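Long-range contacts in 11S globulin (PDB 5WXU), which probably serves as a seed storage protein and binds the plant hormone auxin (indole-3-acetic acid): residues V425-P430 with L448-E453; M343-W348 with A416-G421. All blocks are in the same frame, centred on the assembly; numbering follows the deposited sequence.

Contact 1: V425-P430 with L448-E453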
loop_
_atom_site.group_PDB
_atom_site.type_symbol
_atom_site.label_atom_id
_atom_site.label_comp_id
_atom_site.label_asym_id
_atom_site.label_seq_id
_atom_site.Cartn_x
_atom_site.Cartn_y
_atom_site.Cartn_z
ATOM N N VAL B 425 27.394 -11.432 9.693
ATOM C CA VAL B 425 26.633 -12.245 10.647
ATOM C C VAL B 425 27.552 -12.731 11.797
ATOM O O VAL B 425 27.107 -12.869 12.902
ATOM C CB VAL B 425 25.925 -13.357 9.867
ATOM C CG1 VAL B 425 26.898 -14.299 9.254
ATOM C CG2 VAL B 425 25.031 -14.131 10.799
ATOM N N ILE B 426 28.833 -12.925 11.531
ATOM C CA ILE B 426 29.791 -13.309 12.622
ATOM C C ILE B 426 29.811 -12.221 13.721
ATOM O O ILE B 426 29.632 -12.512 14.956
ATOM C CB ILE B 426 31.177 -13.567 12.011
ATOM C CG1 ILE B 426 31.129 -14.638 10.914
ATOM C CG2 ILE B 426 32.201 -13.753 13.089
ATOM C CD1 ILE B 426 30.504 -15.940 11.292
ATOM N N ARG B 427 29.867 -10.960 13.332
ATOM C CA ARG B 427 29.866 -9.831 14.263
ATOM C C ARG B 427 28.597 -9.770 15.102
ATOM O O ARG B 427 28.636 -9.408 16.256
ATOM C CB ARG B 427 30.013 -8.481 13.564
ATOM C CG ARG B 427 31.361 -8.196 12.899
ATOM C CD ARG B 427 31.486 -6.717 12.618
ATOM N NE ARG B 427 32.871 -6.414 12.244
ATOM C CZ ARG B 427 33.548 -5.335 12.601
ATOM N NH1 ARG B 427 33.030 -4.393 13.370
ATOM N NH2 ARG B 427 34.823 -5.220 12.207
ATOM N N ALA B 428 27.460 -10.088 14.467
ATOM C CA ALA B 428 26.165 -9.956 15.078
ATOM C C ALA B 428 25.864 -10.971 16.125
ATOM O O ALA B 428 24.941 -10.765 16.914
ATOM C CB ALA B 428 25.093 -9.930 13.991
ATOM N N VAL B 429 26.555 -12.125 16.075
ATOM C CA VAL B 429 26.368 -13.187 17.033
ATOM C C VAL B 429 27.331 -12.986 18.255
ATOM O O VAL B 429 28.464 -12.549 18.078
ATOM C CB VAL B 429 26.573 -14.544 16.294
ATOM C CG1 VAL B 429 26.669 -15.764 17.238
ATOM C CG2 VAL B 429 25.446 -14.749 15.243
ATOM N N PRO B 430 26.869 -13.295 19.475
ATOM C CA PRO B 430 27.779 -13.205 20.630
ATOM C C PRO B 430 29.064 -13.958 20.403
ATOM O O PRO B 430 29.038 -15.067 19.867
ATOM C CB PRO B 430 26.942 -13.774 21.762
ATOM C CG PRO B 430 25.515 -13.480 21.378
ATOM C CD PRO B 430 25.530 -13.759 19.892
ATOM N N LEU B 448 38.366 -13.413 14.352
ATOM C CA LEU B 448 37.326 -13.719 13.351
ATOM C C LEU B 448 36.327 -12.568 13.118
ATOM O O LEU B 448 36.017 -12.175 11.959
ATOM C CB LEU B 448 36.609 -15.002 13.717
ATOM C CG LEU B 448 35.786 -15.654 12.625
ATOM C CD1 LEU B 448 36.616 -16.205 11.443
ATOM C CD2 LEU B 448 34.942 -16.756 13.224
ATOM N N LYS B 449 35.844 -11.997 14.216
ATOM C CA LYS B 449 34.960 -10.847 14.141
ATOM C C LYS B 449 35.541 -9.599 13.474
ATOM O O LYS B 449 34.873 -8.973 12.591
ATOM C CB LYS B 449 34.452 -10.443 15.546
ATOM C CG LYS B 449 33.223 -11.177 15.960
ATOM C CD LYS B 449 32.580 -10.580 17.204
ATOM C CE LYS B 449 31.343 -11.321 17.641
ATOM N NZ LYS B 449 30.325 -10.475 18.385
ATOM N N TYR B 450 36.788 -9.231 13.868
ATOM C CA TYR B 450 37.333 -7.908 13.590
ATOM C C TYR B 450 38.494 -7.729 12.637
ATOM O O TYR B 450 38.804 -6.598 12.314
ATOM C CB TYR B 450 37.645 -7.216 14.924
ATOM C CG TYR B 450 36.478 -7.212 15.873
ATOM C CD1 TYR B 450 35.279 -6.605 15.507
ATOM C CD2 TYR B 450 36.527 -7.813 17.128
ATOM C CE1 TYR B 450 34.200 -6.574 16.361
ATOM C CE2 TYR B 450 35.438 -7.817 17.995
ATOM C CZ TYR B 450 34.257 -7.196 17.606
ATOM O OH TYR B 450 33.167 -7.139 18.403
ATOM N N ASN B 451 39.111 -8.794 12.120
ATOM C CA ASN B 451 40.342 -8.654 11.309
ATOM C C ASN B 451 40.095 -7.904 9.994
ATOM O O ASN B 451 40.930 -7.113 9.583
ATOM C CB ASN B 451 41.059 -10.013 11.027
ATOM C CG ASN B 451 42.015 -10.459 12.177
ATOM O OD1 ASN B 451 42.049 -9.848 13.209
ATOM N ND2 ASN B 451 42.813 -11.509 11.946
ATOM N N ARG B 452 38.957 -8.135 9.363
ATOM C CA ARG B 452 38.535 -7.322 8.208
ATOM C C ARG B 452 37.544 -6.226 8.640
ATOM O O ARG B 452 36.432 -6.535 9.110
ATOM C CB ARG B 452 37.920 -8.206 7.155
ATOM C CG ARG B 452 38.948 -9.180 6.572
ATOM C CD ARG B 452 39.808 -8.444 5.581
ATOM N NE ARG B 452 40.266 -9.370 4.609
ATOM C CZ ARG B 452 40.784 -9.038 3.445
ATOM N NH1 ARG B 452 40.981 -7.765 3.102
ATOM N NH2 ARG B 452 41.158 -10.020 2.681
ATOM N N GLU B 453 37.951 -4.976 8.441
ATOM C CA GLU B 453 37.160 -3.812 8.786
ATOM C C GLU B 453 36.395 -3.250 7.596
ATOM O O GLU B 453 35.658 -2.323 7.734
ATOM C CB GLU B 453 38.040 -2.719 9.439
ATOM C CG GLU B 453 38.424 -3.080 10.893
ATOM C CD GLU B 453 37.193 -3.314 11.809
ATOM O OE1 GLU B 453 36.173 -2.546 11.695
ATOM O OE2 GLU B 453 37.220 -4.290 12.620
HETATM O O HOH W 1 30.892 -7.162 17.157
HETATM O O HOH W 2 34.728 -2.364 14.048
#

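Contact 2: M343-W348 with A416-G421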
loop_
_atom_site.group_PDB
_atom_site.type_symbol
_atom_site.label_atom_id
_atom_site.label_comp_id
_atom_site.label_asym_id
_atom_site.label_seq_id
_atom_site.Cartn_x
_atom_site.Cartn_y
_atom_site.Cartn_z
ATOM N N MET B 343 38.513 -9.028 -3.438
ATOM C CA MET B 343 37.445 -10.015 -3.203
ATOM C C MET B 343 36.155 -9.283 -2.850
ATOM O O MET B 343 36.182 -8.113 -2.392
ATOM C CB MET B 343 37.781 -10.933 -2.036
ATOM C CG MET B 343 38.934 -11.855 -2.385
ATOM S SD MET B 343 39.351 -12.694 -0.837
ATOM C CE MET B 343 39.494 -14.374 -1.357
ATOM N N ILE B 344 35.041 -9.938 -3.175
ATOM C CA ILE B 344 33.798 -9.619 -2.512
ATOM C C ILE B 344 33.728 -10.550 -1.308
ATOM O O ILE B 344 34.114 -11.749 -1.384
ATOM C CB ILE B 344 32.575 -9.827 -3.426
ATOM C CG1 ILE B 344 32.593 -8.912 -4.661
ATOM C CG2 ILE B 344 31.296 -9.506 -2.686
ATOM C CD1 ILE B 344 32.480 -7.433 -4.413
ATOM N N VAL B 345 33.199 -10.063 -0.187
ATOM C CA VAL B 345 33.076 -10.908 0.995
ATOM C C VAL B 345 32.295 -12.173 0.678
ATOM O O VAL B 345 31.369 -12.138 -0.113
ATOM C CB VAL B 345 32.460 -10.165 2.192
ATOM C CG1 VAL B 345 33.392 -9.036 2.626
ATOM C CG2 VAL B 345 31.081 -9.666 1.897
ATOM N N PRO B 346 32.671 -13.320 1.272
ATOM C CA PRO B 346 31.848 -14.502 1.208
ATOM C C PRO B 346 30.444 -14.204 1.778
ATOM O O PRO B 346 30.308 -13.457 2.787
ATOM C CB PRO B 346 32.525 -15.487 2.135
ATOM C CG PRO B 346 33.641 -14.794 2.754
ATOM C CD PRO B 346 33.843 -13.491 2.158
ATOM N N GLU B 347 29.437 -14.763 1.130
ATOM C CA GLU B 347 28.059 -14.384 1.454
ATOM C C GLU B 347 27.083 -15.331 0.838
ATOM O O GLU B 347 27.464 -16.258 0.180
ATOM C CB GLU B 347 27.745 -12.922 0.934
ATOM C CG GLU B 347 27.688 -12.703 -0.590
ATOM C CD GLU B 347 27.889 -11.252 -1.056
ATOM O OE1 GLU B 347 28.153 -10.319 -0.248
ATOM O OE2 GLU B 347 27.765 -11.055 -2.287
ATOM N N TRP B 348 25.809 -15.058 1.073
ATOM C CA TRP B 348 24.731 -15.750 0.376
ATOM C C TRP B 348 23.635 -14.731 0.112
ATOM O O TRP B 348 23.519 -13.710 0.847
ATOM C CB TRP B 348 24.127 -16.896 1.154
ATOM C CG TRP B 348 23.378 -16.603 2.464
ATOM C CD1 TRP B 348 22.021 -16.382 2.640
ATOM C CD2 TRP B 348 23.937 -16.577 3.762
ATOM N NE1 TRP B 348 21.752 -16.185 3.961
ATOM C CE2 TRP B 348 22.902 -16.310 4.673
ATOM C CE3 TRP B 348 25.247 -16.729 4.246
ATOM C CZ2 TRP B 348 23.118 -16.224 6.051
ATOM C CZ3 TRP B 348 25.467 -16.703 5.620
ATOM C CH2 TRP B 348 24.402 -16.412 6.509
ATOM N N ALA B 416 21.987 -9.525 0.367
ATOM C CA ALA B 416 22.931 -10.598 0.600
ATOM C C ALA B 416 23.307 -10.503 2.064
ATOM O O ALA B 416 23.148 -9.458 2.715
ATOM C CB ALA B 416 24.118 -10.437 -0.269
ATOM N N THR B 417 23.810 -11.607 2.575
ATOM C CA THR B 417 24.249 -11.668 3.980
ATOM C C THR B 417 25.752 -12.012 3.940
ATOM O O THR B 417 26.169 -12.963 3.246
ATOM C CB THR B 417 23.464 -12.706 4.750
ATOM O OG1 THR B 417 22.056 -12.336 4.789
ATOM C CG2 THR B 417 23.996 -12.809 6.137
ATOM N N ALA B 418 26.552 -11.177 4.592
ATOM C CA ALA B 418 27.993 -11.304 4.612
ATOM C C ALA B 418 28.449 -12.194 5.777
ATOM O O ALA B 418 27.920 -12.140 6.926
ATOM C CB ALA B 418 28.635 -9.937 4.724
ATOM N N LEU B 419 29.510 -12.929 5.506
ATOM C CA LEU B 419 30.228 -13.695 6.507
ATOM C C LEU B 419 31.545 -13.049 6.961
ATOM O O LEU B 419 32.206 -13.566 7.871
ATOM C CB LEU B 419 30.519 -15.079 5.918
ATOM C CG LEU B 419 29.333 -16.050 5.887
ATOM C CD1 LEU B 419 29.630 -17.181 4.953
ATOM C CD2 LEU B 419 29.146 -16.551 7.316
ATOM N N VAL B 420 31.927 -11.930 6.363
ATOM C CA VAL B 420 33.119 -11.192 6.649
ATOM C C VAL B 420 32.787 -9.719 6.588
ATOM O O VAL B 420 32.028 -9.301 5.743
ATOM C CB VAL B 420 34.204 -11.523 5.603
ATOM C CG1 VAL B 420 35.375 -10.558 5.718
ATOM C CG2 VAL B 420 34.670 -12.980 5.757
ATOM N N GLY B 421 33.478 -8.917 7.401
ATOM C CA GLY B 421 33.383 -7.455 7.307
ATOM C C GLY B 421 32.445 -6.873 8.355
ATOM O O GLY B 421 31.865 -7.581 9.175
#

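Contact 1: V425-P430 with L448-E453
The guanidinium of Arg-427 has the Tyr-450 ring standing over one of its faces. CD1 of Tyr-450 lies 3.5 Å above the guanidinium plane, over its centre, and the two planes are almost perpendicular (89°), the tyrosine's edge meeting the arginine's face. One face of the Tyr-450 ring is in turn covered by CB of Lys-449. At the edge of the guanidinium lies the Glu-453 carboxylate, turned 66° against it. NH2 of Arg-427 and OE2 of Glu-453 form a salt bridge of 2.6 Å, close but poorly aligned, so that its hydrogen bond is weak. Beside it a water accepts from Arg-427 NH1 and donates to Glu-453 OE1, giving these charges a second link. The CB of Glu-453 points away from 425-430, and a bend at chi2 (-58°) brings the carboxylate back. The arginine chain runs extended from CG to NE, where NE gives a weak bond to Lys-449 O at 3.3 Å.

Lys-449, extended beyond CG, passes Ile-426 and inserts its ammonium among carbonyls at and just after the end of the short, weakly bonded helix. NZ donates to Arg-427 O at 2.9 Å and to Val-429 O at 2.8 Å, in both cases from above the carbonyl plane. Asp-146 of the second subunit adds a salt bridge to the same nitrogen. An alanine here would take this donor from both carbonyls and remove the intersubunit charge pair, and would probably loosen the turn into helix 431-438. Apart from the polar groups, Ile-426 CG2 meets Leu-448 CD2 at 4.1 Å.

The arrangement belongs to the helical extension that follows a cupin barrel in 11S globulins, and it contains Arg-427 of an indole-3-acetate site; the ligand is not bound to this chain, although an indole-3-acetic acid molecule lies about 7 Å from the arginine side chain.

Contact 2: M343-W348 with A416-G421
Three backbone hydrogen bonds join 343-348 and 416-421 as antiparallel neighbours. Trp-348 and Thr-417 form the hydrogen-bonded pair. Its better-defined bond runs from Thr-417 N to Trp-348 O (2.7 Å), nearly along the C=O axis; the return bond, from Trp-348 N to Thr-417 O, is less certain because that oxygen is crowded in the model. Glu-347 and Ala-418 make the adjoining non-hydrogen-bonded pair, and beyond it Leu-419 N reaches Pro-346 O at 2.9 Å, in the carbonyl plane and almost straight (166°). The CA of Ala-416 adds a CA-H...O contact to Trp-348 O.

The aromatic contact is a CH-pi interaction. Trp-348 has CG in the crowded position between backbone N and carbonyl carbon (chi1 65°), which lays the indole alongside Thr-417. The methyl CG2 of Thr-417 then sits over the six-membered ring, 3.8 Å from its centroid, while OG1 is hydrogen-bonded to Asn-350 OD1. Leu-419 CG meets the indole at its edge, 3.9 Å from CZ3 of Trp-348.

Aliphatic packing fills the other end. Val-345 divides its methyls: CG2 touches Ala-418 CB at 3.7 Å, and CG1 lies against Val-420. The Pro-346 ring offers CG to Val-420 CG2, also at 3.7 Å.

The second subunit receives the indole, with Tyr-97 of that subunit stacked on it and Gly-165 O of that subunit hydrogen-bonded to NE1. Within the chain, strand 343-349 also pairs with strands 393-399 and 457-458 in one antiparallel sheet of the C-terminal cupin barrel, and the chain runs on from strand 416-418 to helix 425-428.

Overall arrangement
The two contacts follow one another along the chain, with centres about 11 Å apart. Strand 416-418 of contact 2 leads into helix 425-428 of contact 1, and the junction is held by a probable hydrogen bond from Val-425 N to Ala-418 O and by Val-425 packing on Leu-419. Contact 2 is wholly buried and depends on sheet bonding, aliphatic groups and an indole. Contact 1, farther from the chain centre and partly buried, joins helical pieces through charged side chains and waters. Both reach the second subunit, contact 2 through an aromatic stack and contact 1 through a salt bridge, so barrel and helical extension alike contribute to the hexamer.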